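Local coordinates for protein exoribonuclease II, mitochondrial (Candida glabrata, PDB 6F3H) that degrades RNA from its 3' end as the nuclease component of the mitochondrial mtEXO degradosome, a magnesium-binding enzyme of the RNase II (RNB) family, at residues S131-L134 with A135-K139; A254-F257 with Y258-I262; E266-D269 with Y270-I273; A739-L742 with K743-R747; S816-L820 with D821-T825. The protein carries 1 engineered substitution. All coordinates share one frame; numbering follows the deposited sequence.

Contact 1 of 5, residues S131-L134 with A135-K139; sequences SFTL and ATFTK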
loop_
_atom_site.group_PDB
_atom_site.type_symbol
_atom_site.label_atom_id
_atom_site.label_comp_id
_atom_site.label_asym_id
_atom_site.label_seq_id
_atom_site.Cartn_x
_atom_site.Cartn_y
_atom_site.Cartn_z
ATOM N N SER A 131 19.407 4.744 29.226
ATOM C CA SER A 131 20.472 5.425 28.499
ATOM C C SER A 131 21.579 4.452 28.129
ATOM O O SER A 131 22.069 4.452 26.995
ATOM C CB SER A 131 21.020 6.578 29.327
ATOM O OG SER A 131 19.957 7.323 29.892
ATOM N N PHE A 132 22.005 3.638 29.094
ATOM C CA PHE A 132 23.110 2.724 28.850
ATOM C C PHE A 132 22.755 1.715 27.767
ATOM O O PHE A 132 23.593 1.354 26.931
ATOM C CB PHE A 132 23.526 2.025 30.140
ATOM C CG PHE A 132 24.782 1.245 29.983
ATOM C CD1 PHE A 132 25.958 1.893 29.625
ATOM C CD2 PHE A 132 24.790 -0.125 30.117
ATOM C CE1 PHE A 132 27.117 1.193 29.420
ATOM C CE2 PHE A 132 25.961 -0.841 29.926
ATOM C CZ PHE A 132 27.120 -0.176 29.579
ATOM N N THR A 133 21.520 1.233 27.781
ATOM C CA THR A 133 21.035 0.376 26.706
ATOM C C THR A 133 21.214 1.022 25.344
ATOM O O THR A 133 21.843 0.444 24.447
ATOM C CB THR A 133 19.581 0.085 26.934
ATOM O OG1 THR A 133 19.410 -0.242 28.313
ATOM C CG2 THR A 133 19.207 -1.043 26.081
ATOM N N LEU A 134 20.627 2.211 25.163
ATOM C CA LEU A 134 20.703 2.877 23.870
ATOM C C LEU A 134 22.142 3.088 23.480
ATOM O O LEU A 134 22.516 2.883 22.323
ATOM C CB LEU A 134 19.927 4.192 23.891
ATOM C CG LEU A 134 18.471 3.957 24.308
ATOM C CD1 LEU A 134 17.713 5.209 24.718
ATOM C CD2 LEU A 134 17.820 3.361 23.102
ATOM N N ALA A 135 22.978 3.439 24.449
ATOM C CA ALA A 135 24.384 3.643 24.141
ATOM C C ALA A 135 25.035 2.356 23.646
ATOM O O ALA A 135 25.751 2.367 22.635
ATOM C CB ALA A 135 25.107 4.174 25.375
ATOM N N THR A 136 24.756 1.229 24.313
ATOM C CA THR A 136 25.410 -0.023 23.949
ATOM C C THR A 136 25.051 -0.405 22.528
ATOM O O THR A 136 25.926 -0.684 21.700
ATOM C CB THR A 136 25.016 -1.125 24.933
ATOM O OG1 THR A 136 24.993 -0.585 26.258
ATOM C CG2 THR A 136 25.994 -2.264 24.883
ATOM N N PHE A 137 23.762 -0.356 22.216
ATOM C CA PHE A 137 23.310 -0.700 20.883
ATOM C C PHE A 137 23.933 0.193 19.835
ATOM O O PHE A 137 24.313 -0.281 18.760
ATOM C CB PHE A 137 21.812 -0.573 20.839
ATOM C CG PHE A 137 21.119 -1.784 21.293
ATOM C CD1 PHE A 137 21.257 -2.966 20.601
ATOM C CD2 PHE A 137 20.395 -1.780 22.468
ATOM C CE1 PHE A 137 20.609 -4.119 21.033
ATOM C CE2 PHE A 137 19.757 -2.928 22.907
ATOM C CZ PHE A 137 19.866 -4.096 22.191
ATOM N N THR A 138 24.032 1.493 20.118
ATOM C CA THR A 138 24.687 2.382 19.167
ATOM C C THR A 138 26.153 2.011 18.981
ATOM O O THR A 138 26.645 1.954 17.849
ATOM C CB THR A 138 24.548 3.840 19.592
ATOM O OG1 THR A 138 23.250 4.062 20.167
ATOM C CG2 THR A 138 24.689 4.728 18.379
ATOM N N LYS A 139 26.855 1.704 20.069
ATOM C CA LYS A 139 28.285 1.448 19.949
ATOM C C LYS A 139 28.543 0.250 19.060
ATOM O O LYS A 139 29.243 0.348 18.048
ATOM C CB LYS A 139 28.896 1.213 21.324
#

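Contact 2 of 5, residues A254-F257 with Y258-I262; sequences AHLF and YQEVI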
loop_
_atom_site.group_PDB
_atom_site.type_symbol
_atom_site.label_atom_id
_atom_site.label_comp_id
_atom_site.label_asym_id
_atom_site.label_seq_id
_atom_site.Cartn_x
_atom_site.Cartn_y
_atom_site.Cartn_z
ATOM N N ALA A 254 22.300 4.703 -13.186
ATOM C CA ALA A 254 21.835 5.711 -12.251
ATOM C C ALA A 254 23.003 6.335 -11.508
ATOM O O ALA A 254 23.211 7.554 -11.555
ATOM C CB ALA A 254 20.845 5.093 -11.273
ATOM N N HIS A 255 23.766 5.498 -10.805
ATOM C CA HIS A 255 24.938 6.003 -10.113
ATOM C C HIS A 255 25.865 6.689 -11.089
ATOM O O HIS A 255 26.181 7.878 -10.950
ATOM C CB HIS A 255 25.689 4.871 -9.428
ATOM C CG HIS A 255 27.021 5.301 -8.916
ATOM N ND1 HIS A 255 27.161 6.242 -7.918
ATOM C CD2 HIS A 255 28.274 4.990 -9.323
ATOM C CE1 HIS A 255 28.446 6.461 -7.703
ATOM N NE2 HIS A 255 29.143 5.715 -8.544
ATOM N N LEU A 256 26.281 5.947 -12.111
ATOM C CA LEU A 256 27.288 6.468 -13.012
ATOM C C LEU A 256 26.726 7.589 -13.864
ATOM O O LEU A 256 27.346 8.649 -13.979
ATOM C CB LEU A 256 27.822 5.342 -13.885
ATOM C CG LEU A 256 28.722 5.922 -14.969
ATOM C CD1 LEU A 256 30.148 6.100 -14.435
ATOM C CD2 LEU A 256 28.680 5.088 -16.248
ATOM N N PHE A 257 25.513 7.421 -14.381
ATOM C CA PHE A 257 24.910 8.476 -15.182
ATOM C C PHE A 257 24.939 9.799 -14.436
ATOM O O PHE A 257 25.429 10.806 -14.952
ATOM C CB PHE A 257 23.471 8.107 -15.534
ATOM C CG PHE A 257 22.667 9.251 -16.124
ATOM C CD1 PHE A 257 22.768 9.572 -17.468
ATOM C CD2 PHE A 257 21.795 9.991 -15.343
ATOM C CE1 PHE A 257 22.018 10.621 -18.028
ATOM C CE2 PHE A 257 21.046 11.044 -15.895
ATOM C CZ PHE A 257 21.162 11.356 -17.241
ATOM N N TYR A 258 24.478 9.807 -13.189
ATOM C CA TYR A 258 24.402 11.091 -12.511
ATOM C C TYR A 258 25.777 11.597 -12.099
ATOM O O TYR A 258 25.926 12.800 -11.883
ATOM C CB TYR A 258 23.409 11.026 -11.341
ATOM C CG TYR A 258 21.999 11.297 -11.856
ATOM C CD1 TYR A 258 21.668 12.527 -12.404
ATOM C CD2 TYR A 258 21.015 10.319 -11.847
ATOM C CE1 TYR A 258 20.389 12.797 -12.924
ATOM C CE2 TYR A 258 19.723 10.579 -12.370
ATOM C CZ TYR A 258 19.428 11.832 -12.908
ATOM O OH TYR A 258 18.185 12.144 -13.431
ATOM N N GLN A 259 26.792 10.731 -12.013
ATOM C CA GLN A 259 28.141 11.254 -11.813
ATOM C C GLN A 259 28.595 12.065 -13.016
ATOM O O GLN A 259 29.148 13.159 -12.858
ATOM C CB GLN A 259 29.132 10.144 -11.539
ATOM C CG GLN A 259 29.333 9.922 -10.102
ATOM C CD GLN A 259 30.388 8.884 -9.867
ATOM O OE1 GLN A 259 30.809 8.193 -10.798
ATOM N NE2 GLN A 259 30.793 8.724 -8.613
ATOM N N GLU A 260 28.379 11.540 -14.232
ATOM C CA GLU A 260 28.796 12.263 -15.432
ATOM C C GLU A 260 28.030 13.561 -15.599
ATOM O O GLU A 260 28.594 14.576 -16.036
ATOM C CB GLU A 260 28.618 11.388 -16.666
ATOM C CG GLU A 260 29.202 10.001 -16.503
ATOM C CD GLU A 260 29.045 9.137 -17.752
ATOM O OE1 GLU A 260 29.990 8.386 -18.094
ATOM O OE2 GLU A 260 27.978 9.205 -18.398
ATOM N N VAL A 261 26.760 13.549 -15.216
ATOM C CA VAL A 261 25.921 14.737 -15.282
ATOM C C VAL A 261 26.495 15.849 -14.425
ATOM O O VAL A 261 26.655 16.991 -14.877
ATOM C CB VAL A 261 24.503 14.372 -14.833
ATOM C CG1 VAL A 261 23.685 15.617 -14.678
ATOM C CG2 VAL A 261 23.895 13.391 -15.821
ATOM N N ILE A 262 26.801 15.524 -13.168
ATOM C CA ILE A 262 27.364 16.499 -12.238
ATOM C C ILE A 262 28.650 17.053 -12.800
ATOM O O ILE A 262 28.890 18.263 -12.788
ATOM C CB ILE A 262 27.591 15.862 -10.858
ATOM C CG1 ILE A 262 26.263 15.782 -10.107
ATOM C CG2 ILE A 262 28.672 16.612 -10.088
ATOM C CD1 ILE A 262 26.195 14.658 -9.100
#

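Contact 3 of 5, residues E266-D269 with Y270-I273; sequences ESND and YQEI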
loop_
_atom_site.group_PDB
_atom_site.type_symbol
_atom_site.label_atom_id
_atom_site.label_comp_id
_atom_site.label_asym_id
_atom_site.label_seq_id
_atom_site.Cartn_x
_atom_site.Cartn_y
_atom_site.Cartn_z
ATOM N N GLU A 266 29.391 21.219 -13.785
ATOM C CA GLU A 266 30.195 22.072 -12.911
ATOM C C GLU A 266 31.498 22.572 -13.537
ATOM O O GLU A 266 32.098 23.536 -13.024
ATOM C CB GLU A 266 30.520 21.308 -11.634
ATOM C CG GLU A 266 29.397 21.331 -10.646
ATOM C CD GLU A 266 29.674 20.454 -9.451
ATOM O OE1 GLU A 266 28.946 20.594 -8.444
ATOM O OE2 GLU A 266 30.627 19.639 -9.513
ATOM N N SER A 267 31.951 21.931 -14.607
ATOM C CA SER A 267 33.202 22.296 -15.244
ATOM C C SER A 267 33.126 23.714 -15.790
ATOM O O SER A 267 32.050 24.215 -16.136
ATOM C CB SER A 267 33.525 21.315 -16.358
ATOM O OG SER A 267 32.738 21.617 -17.485
ATOM N N ASN A 268 34.293 24.360 -15.844
ATOM C CA ASN A 268 34.436 25.739 -16.317
ATOM C C ASN A 268 33.451 26.637 -15.603
ATOM O O ASN A 268 32.723 27.434 -16.209
ATOM C CB ASN A 268 34.300 25.841 -17.829
ATOM C CG ASN A 268 35.455 25.179 -18.544
ATOM O OD1 ASN A 268 36.220 24.412 -17.940
ATOM N ND2 ASN A 268 35.607 25.482 -19.827
ATOM N N ASP A 269 33.453 26.483 -14.284
ATOM C CA ASP A 269 32.602 27.229 -13.382
ATOM C C ASP A 269 31.175 27.253 -13.915
ATOM O O ASP A 269 30.663 28.266 -14.378
ATOM C CB ASP A 269 33.179 28.622 -13.172
ATOM C CG ASP A 269 34.523 28.569 -12.491
ATOM O OD1 ASP A 269 34.605 28.063 -11.344
ATOM O OD2 ASP A 269 35.512 28.990 -13.125
ATOM N N TYR A 270 30.595 26.060 -13.928
ATOM C CA TYR A 270 29.171 25.898 -14.176
ATOM C C TYR A 270 28.789 26.512 -15.520
ATOM O O TYR A 270 27.768 27.186 -15.650
ATOM C CB TYR A 270 28.366 26.504 -13.020
ATOM C CG TYR A 270 28.957 26.185 -11.656
ATOM C CD1 TYR A 270 28.694 24.983 -11.030
ATOM C CD2 TYR A 270 29.764 27.090 -10.991
ATOM C CE1 TYR A 270 29.237 24.679 -9.790
ATOM C CE2 TYR A 270 30.317 26.792 -9.745
ATOM C CZ TYR A 270 30.047 25.579 -9.152
ATOM O OH TYR A 270 30.572 25.245 -7.917
ATOM N N GLN A 271 29.648 26.320 -16.520
ATOM C CA GLN A 271 29.401 26.950 -17.809
ATOM C C GLN A 271 28.146 26.413 -18.454
ATOM O O GLN A 271 27.382 27.166 -19.063
ATOM C CB GLN A 271 30.581 26.761 -18.745
ATOM C CG GLN A 271 30.367 27.491 -20.058
ATOM C CD GLN A 271 31.454 27.203 -21.071
ATOM O OE1 GLN A 271 32.385 26.443 -20.799
ATOM N NE2 GLN A 271 31.358 27.832 -22.244
ATOM N N GLU A 272 27.933 25.106 -18.368
ATOM C CA GLU A 272 26.779 24.517 -19.032
ATOM C C GLU A 272 25.485 24.836 -18.311
ATOM O O GLU A 272 24.432 24.913 -18.941
ATOM C CB GLU A 272 26.984 23.028 -19.198
ATOM C CG GLU A 272 28.151 22.813 -20.108
ATOM C CD GLU A 272 27.756 23.056 -21.547
ATOM O OE1 GLU A 272 27.143 22.151 -22.145
ATOM O OE2 GLU A 272 28.015 24.168 -22.069
ATOM N N ILE A 273 25.530 24.981 -16.996
ATOM C CA ILE A 273 24.400 25.579 -16.304
ATOM C C ILE A 273 24.096 26.934 -16.913
ATOM O O ILE A 273 22.942 27.269 -17.200
ATOM C CB ILE A 273 24.721 25.720 -14.806
ATOM C CG1 ILE A 273 24.852 24.360 -14.136
ATOM C CG2 ILE A 273 23.681 26.593 -14.106
ATOM C CD1 ILE A 273 24.916 24.449 -12.629
#

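Contact 4 of 5, residues A739-L742 with K743-R747; sequences ADIL and KIFQR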
loop_
_atom_site.group_PDB
_atom_site.type_symbol
_atom_site.label_atom_id
_atom_site.label_comp_id
_atom_site.label_asym_id
_atom_site.label_seq_id
_atom_site.Cartn_x
_atom_site.Cartn_y
_atom_site.Cartn_z
ATOM N N ALA A 739 2.302 -3.572 -1.333
ATOM C CA ALA A 739 1.079 -2.964 -0.847
ATOM C C ALA A 739 1.353 -1.563 -0.362
ATOM O O ALA A 739 0.624 -0.636 -0.692
ATOM C CB ALA A 739 0.492 -3.797 0.286
ATOM N N ASP A 740 2.441 -1.381 0.367
ATOM C CA ASP A 740 2.737 -0.075 0.937
ATOM C C ASP A 740 3.016 0.948 -0.141
ATOM O O ASP A 740 2.411 2.023 -0.157
ATOM C CB ASP A 740 3.915 -0.202 1.868
ATOM C CG ASP A 740 3.628 -1.140 2.975
ATOM O OD1 ASP A 740 2.510 -1.055 3.543
ATOM O OD2 ASP A 740 4.508 -1.983 3.244
ATOM N N ILE A 741 3.949 0.632 -1.041
ATOM C CA ILE A 741 4.241 1.495 -2.184
ATOM C C ILE A 741 2.954 1.962 -2.862
ATOM O O ILE A 741 2.808 3.143 -3.204
ATOM C CB ILE A 741 5.161 0.754 -3.173
ATOM C CG1 ILE A 741 6.522 0.453 -2.530
ATOM C CG2 ILE A 741 5.279 1.525 -4.478
ATOM C CD1 ILE A 741 7.460 -0.359 -3.416
ATOM N N LEU A 742 1.992 1.046 -3.063
ATOM C CA LEU A 742 0.778 1.409 -3.793
ATOM C C LEU A 742 -0.108 2.364 -2.996
ATOM O O LEU A 742 -0.624 3.338 -3.554
ATOM C CB LEU A 742 0.014 0.161 -4.207
ATOM C CG LEU A 742 0.745 -0.599 -5.313
ATOM C CD1 LEU A 742 0.119 -1.958 -5.560
ATOM C CD2 LEU A 742 0.753 0.219 -6.576
ATOM N N LYS A 743 -0.287 2.119 -1.693
ATOM C CA LYS A 743 -1.031 3.076 -0.877
ATOM C C LYS A 743 -0.449 4.474 -1.053
ATOM O O LYS A 743 -1.172 5.451 -1.296
ATOM C CB LYS A 743 -0.982 2.678 0.613
ATOM C CG LYS A 743 -1.065 1.164 0.942
ATOM C CD LYS A 743 -1.574 0.844 2.394
ATOM C CE LYS A 743 -0.939 -0.431 3.015
ATOM N NZ LYS A 743 -1.466 -0.794 4.379
ATOM N N ILE A 744 0.874 4.558 -1.004
ATOM C CA ILE A 744 1.583 5.827 -1.090
ATOM C C ILE A 744 1.311 6.495 -2.423
ATOM O O ILE A 744 0.842 7.637 -2.488
ATOM C CB ILE A 744 3.084 5.586 -0.871
ATOM C CG1 ILE A 744 3.369 5.462 0.634
ATOM C CG2 ILE A 744 3.912 6.652 -1.557
ATOM C CD1 ILE A 744 4.527 4.590 0.964
ATOM N N PHE A 745 1.610 5.795 -3.507
ATOM C CA PHE A 745 1.471 6.435 -4.799
ATOM C C PHE A 745 0.015 6.636 -5.174
ATOM O O PHE A 745 -0.294 7.552 -5.942
ATOM C CB PHE A 745 2.230 5.650 -5.853
ATOM C CG PHE A 745 3.692 5.897 -5.778
ATOM C CD1 PHE A 745 4.226 7.071 -6.274
ATOM C CD2 PHE A 745 4.522 4.993 -5.163
ATOM C CE1 PHE A 745 5.562 7.338 -6.161
ATOM C CE2 PHE A 745 5.858 5.245 -5.058
ATOM C CZ PHE A 745 6.380 6.420 -5.558
ATOM N N GLN A 746 -0.901 5.824 -4.647
ATOM C CA GLN A 746 -2.300 6.180 -4.823
ATOM C C GLN A 746 -2.559 7.544 -4.193
ATOM O O GLN A 746 -2.987 8.480 -4.880
ATOM C CB GLN A 746 -3.216 5.089 -4.254
ATOM C CG GLN A 746 -3.239 3.811 -5.140
ATOM C CD GLN A 746 -4.134 2.666 -4.625
ATOM O OE1 GLN A 746 -4.455 2.587 -3.435
ATOM N NE2 GLN A 746 -4.517 1.760 -5.532
ATOM N N ARG A 747 -2.183 7.712 -2.920
ATOM C CA ARG A 747 -2.363 9.007 -2.266
ATOM C C ARG A 747 -1.618 10.097 -3.005
ATOM O O ARG A 747 -2.135 11.202 -3.184
ATOM C CB ARG A 747 -1.882 8.959 -0.810
#

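Contact 5 of 5, residues S816-L820 with D821-T825; sequences SIHPL and DGILT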
loop_
_atom_site.group_PDB
_atom_site.type_symbol
_atom_site.label_atom_id
_atom_site.label_comp_id
_atom_site.label_asym_id
_atom_site.label_seq_id
_atom_site.Cartn_x
_atom_site.Cartn_y
_atom_site.Cartn_z
ATOM N N SER A 816 0.133 28.919 -0.457
ATOM C CA SER A 816 0.885 28.296 -1.535
ATOM C C SER A 816 0.321 26.916 -1.835
ATOM O O SER A 816 -0.291 26.272 -0.987
ATOM C CB SER A 816 2.373 28.178 -1.192
ATOM O OG SER A 816 2.622 26.996 -0.450
ATOM N N ILE A 817 0.546 26.466 -3.065
ATOM C CA ILE A 817 0.120 25.152 -3.514
ATOM C C ILE A 817 1.204 24.527 -4.367
ATOM O O ILE A 817 1.531 25.057 -5.435
ATOM C CB ILE A 817 -1.151 25.230 -4.348
ATOM C CG1 ILE A 817 -2.293 25.806 -3.534
ATOM C CG2 ILE A 817 -1.456 23.864 -4.907
ATOM C CD1 ILE A 817 -3.540 25.980 -4.371
ATOM N N HIS A 818 1.719 23.377 -3.946
ATOM C CA HIS A 818 2.677 22.643 -4.769
ATOM C C HIS A 818 2.212 21.220 -4.982
ATOM O O HIS A 818 2.523 20.325 -4.175
ATOM C CB HIS A 818 4.065 22.670 -4.166
ATOM C CG HIS A 818 4.577 24.046 -3.950
ATOM N ND1 HIS A 818 4.542 24.665 -2.722
ATOM C CD2 HIS A 818 5.152 24.921 -4.805
ATOM C CE1 HIS A 818 5.067 25.872 -2.831
ATOM N NE2 HIS A 818 5.453 26.047 -4.083
ATOM N N PRO A 819 1.540 20.974 -6.105
ATOM C CA PRO A 819 0.887 19.675 -6.323
ATOM C C PRO A 819 1.844 18.499 -6.398
ATOM O O PRO A 819 1.635 17.497 -5.705
ATOM C CB PRO A 819 0.141 19.899 -7.642
ATOM C CG PRO A 819 0.055 21.391 -7.783
ATOM C CD PRO A 819 1.308 21.910 -7.212
ATOM N N LEU A 820 2.879 18.572 -7.239
ATOM C CA LEU A 820 3.807 17.452 -7.349
ATOM C C LEU A 820 4.484 17.144 -6.027
ATOM O O LEU A 820 5.024 16.046 -5.854
ATOM C CB LEU A 820 4.866 17.750 -8.392
ATOM C CG LEU A 820 4.472 17.147 -9.718
ATOM C CD1 LEU A 820 5.474 17.537 -10.757
ATOM C CD2 LEU A 820 4.387 15.652 -9.568
ATOM N N ASP A 821 4.450 18.095 -5.092
ATOM C CA ASP A 821 5.086 17.932 -3.805
ATOM C C ASP A 821 4.105 17.559 -2.708
ATOM O O ASP A 821 4.528 17.032 -1.670
ATOM C CB ASP A 821 5.782 19.235 -3.408
ATOM C CG ASP A 821 6.687 19.786 -4.494
ATOM O OD1 ASP A 821 6.193 20.492 -5.395
ATOM O OD2 ASP A 821 7.914 19.607 -4.379
ATOM N N GLY A 822 2.809 17.796 -2.921
ATOM C CA GLY A 822 1.824 17.513 -1.901
ATOM C C GLY A 822 1.746 18.594 -0.854
ATOM O O GLY A 822 1.368 18.320 0.291
ATOM N N ILE A 823 2.103 19.820 -1.201
ATOM C CA ILE A 823 2.228 20.886 -0.225
ATOM C C ILE A 823 1.026 21.782 -0.373
ATOM O O ILE A 823 0.629 22.136 -1.489
ATOM C CB ILE A 823 3.523 21.680 -0.398
ATOM C CG1 ILE A 823 4.693 20.879 0.150
ATOM C CG2 ILE A 823 3.420 23.013 0.318
ATOM C CD1 ILE A 823 5.984 21.211 -0.550
ATOM N N LEU A 824 0.440 22.128 0.755
ATOM C CA LEU A 824 -0.698 23.019 0.775
ATOM C C LEU A 824 -0.609 23.812 2.061
ATOM O O LEU A 824 -0.511 23.216 3.138
ATOM C CB LEU A 824 -1.958 22.196 0.699
ATOM C CG LEU A 824 -3.285 22.907 0.722
ATOM C CD1 LEU A 824 -3.508 23.453 -0.653
ATOM C CD2 LEU A 824 -4.346 21.869 1.071
ATOM N N THR A 825 -0.573 25.138 1.944
ATOM C CA THR A 825 -0.277 26.010 3.068
ATOM C C THR A 825 -1.349 27.085 3.161
ATOM O O THR A 825 -1.950 27.478 2.152
ATOM C CB THR A 825 1.131 26.641 2.941
ATOM O OG1 THR A 825 1.224 27.403 1.726
ATOM C CG2 THR A 825 2.206 25.541 2.930
#

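Contact 1 of 5, residues S131-L134 with A135-K139
Regular alpha-helical backbone bonds run from the amides of Ala135, Thr136, Phe137 and Thr138 back to the carbonyls of Ser131, Phe132, Thr133 and Leu134, four residues earlier each time, and the bond from Phe137 N to Thr133 O is nearly straight at 175°. Two threonines add a second bond to the carbonyl one turn before them. Thr138 OG1 reaches Leu134 O at 2.6 Å, and this oxygen is gripped from opposite faces of its carbonyl plane, by the hydroxyl on one and by Thr138 N on the other. That reach depends on chi1 of -37°, which sets OG1 beside the backbone N and turns it back toward the preceding turn. Thr136 OG1 likewise turns back to Phe132 O, although the modelled length is too short to be trusted in detail. The same hydroxyl oxygen sits over the centre of the Phe132 ring, 3.7 Å above its plane. Elsewhere on the helix, Thr133 and Phe137 lie side by side and point the same way, with Thr133 CG2 3.7 Å from Phe137 CE2. Leu134, Phe137 and Thr138 all rest on Leu49, and Thr138 also meets Trp220 of helix 212-226. Threonine hydroxyls bonded back to the i-4 carbonyl are a familiar feature of alpha-helices, here within the N-terminal half of the long helix 123-159.

Contact 2 of 5, residues A254-F257 with Y258-I262
Phe257 leaves the helix with CG anti to its backbone N (chi1 168°), and its ring then extends across the side chains of Tyr258 and Val261. CB and CG pass close to the amide of Tyr258. Further out, CD2 stands over the centre of the Tyr258 ring, 3.5 Å above its plane, and CE2 comes equally near to Tyr258 CZ. The edge of Phe257 is thus presented to the tyrosine face in a T-shaped stack, with centroids 4.6 Å apart and planes at 80°. At the far end of the ring, CZ meets Val261 CG2 at 3.7 Å; this methyl lies over one face of Phe257 in a CH-pi contact, shifted toward the rim. The three side chains belong to the first turns of helix 251-281, where a wider pi-type turn occurs at 254-256 and alpha-type bonds join Tyr258, Gln259, Glu260 and Val261 to the carbonyls four residues before. Tyr258 is buried against Thr297 and Leu298 of helix 293-303, and its OH is bonded to Asp301. Elsewhere on the helix, the His255 ring crosses the Gln259 amide with their planes 54° apart. His255 CE1 is 3.4 Å from Gln259 NE2, without a bond of suitable angle between the two side chains; the imidazole is anchored instead through ND1, which is bonded to the carbonyl oxygen of Asn228. The carboxylate oxygen OE1 of Glu260 lies 4.0 Å from Leu256 CD2.

Contact 3 of 5, residues E266-D269 with Y270-I273
One face of the Tyr270 ring has the carbonyl oxygen of Glu266 above it, 4.2 Å from the plane and displaced toward the rim. On the CD1-CE1 side of the ring the aliphatic part of Glu266 runs alongside, and its CG is 3.5 Å from Tyr270 CE1. The two side chains point the same way, yet the carboxylate stands almost perpendicular to the ring, at 86°. Tyr270 also makes a cation-pi interaction with Lys319 of helix 311-322. A second flat pair, Asn268 and Gln271, has its amides nearly parallel, 7° apart, with Asn268 ND2 3.5 Å from Gln271 OE1. Both pairs sit at a kink in helix 251-281: Asn268, Asp269 and Tyr270 have positive phi values, and the amides of Asn268, Asp269, Glu272 and Ile273 lack a bond to the preceding turn. Two i to i-4 backbone bonds bridge the break. Gln271 N reaches Ser267 O at 3.2 Å, whereas Tyr270 N approaches Glu266 O from well above the carbonyl plane. The carbonyl oxygen of Asp269 accepts a bond from Lys274 NZ. On the side facing helix 311-322, Glu266 touches Ile316.

Contact 4 of 5, residues A739-L742 with K743-R747
Ile741 and Phe745 lie side by side one turn apart and point the same way, so that Ile741 CG2 meets the CD2-CE2 side of the phenyl ring, 3.6 Å from CD2. Phe745 CG stands beside its own backbone N (chi1 -77°), which swings the ring back toward the preceding turn and brings the carbonyl oxygen of Ile741 to its edge, near the ring plane. One face of the same ring carries Ile744 CG2, 4.0 Å above the plane and shifted toward the rim. Tyr235 of strand 231-237 touches Ile741, Ile744 and Phe745, while Ile354, Asn357 and Leu360 also pack on the phenylalanine.

Asp740 and Lys743 form the second pair and likewise point the same way. Lys743 runs back along the preceding turn, its chain bent at chi3, placing CE 3.5 Å from Asp740 OD1 and NZ 4.1 Å from that oxygen, beyond salt-bridge range. The backbone beneath is regular alpha-helix 725-761: Lys743, Ile744, Phe745 and Gln746 bond to the carbonyls of Ala739, Asp740, Ile741 and Leu742. Gln746 lays its CG against Leu742 O and gives NE2 to the carbonyl of Tyr462, tying the helix to strand 461-462. The nearest atoms of the contact are about 4 Å from the bound nucleic acid. The Ile741-Phe745 pair is apolar, and the Asp740-Lys743 pair carries opposite charges; the buried carboxylate of Asp740 receives a weak bond from Gln736 NE2, and the nearby ammonium of Lys743 would probably help to keep it ionised.

Contact 5 of 5, residues S816-L820 with D821-T825
His818 and Ile823 form the last antiparallel, hydrogen-bonded pair before the turn, with His818 N to Ile823 O and Ile823 N to His818 O both at 3.0 Å. The compact part of the contact is gathered round His818 O. This oxygen accepts Ile823 N and Asp821 N from opposite faces of its carbonyl plane, and Gly822 N adds a weak third bond. Gly822 and Ile823 both face His818, which makes a G1 beta bulge; the glycine has positive phi, and its N also binds Pro819 O. At the other end the hydroxyls of Ser816 OG and Thr825 OG1 are hydrogen-bonded at 2.6 Å. Both lie between the backbone N and carbonyl carbon of their own residues (chi1 85° and 59°), which turns them to each other across the strands.

The side chains of the paired strands meet more loosely. Ile817 and Leu824, a non-hydrogen-bonded pair, lie side by side and touch through CG1 and CD1 at 3.9 Å. On the reverse face, Ile823 CG2 lies in plane at the edge of the partly exposed His818 ring, 3.6 Å from ND1. In the turn, Asp821 OD1 approaches His818 CB, but its carboxylate is held by Arg334 N and Ser335 OG. The hairpin of strands 808-818 and 823-827 belongs to a five-stranded sheet whose first and last strands also pair, consistent with the OB-fold S1-type domain at the C terminus of RNase II relatives. Its turn is set against helix 334-343 through Leu820 and Asp821, and Ile817 and Pro819 rest on helix 725-761, while strand 790-794 pairs with 823-827 on its other side.

From the N terminus the five contacts follow in series, and none nests within or crosses another. Contact 1 lies inside helix 123-159, its centre about 35 Å from that of contact 4. Contacts 2 and 3 share helix 251-281, centres about 16 Å apart, and lead from its first turns to its kink; both turn toward helix 311-322. Contact 4 is near the centre of the chain, within helix 725-761. Only contact 5 closes a turn between two strands, and its hairpin packs on a later part of that helix, about 8 Å from contact 4 at the nearest atoms. Ile354 touches both Phe745 and Leu820.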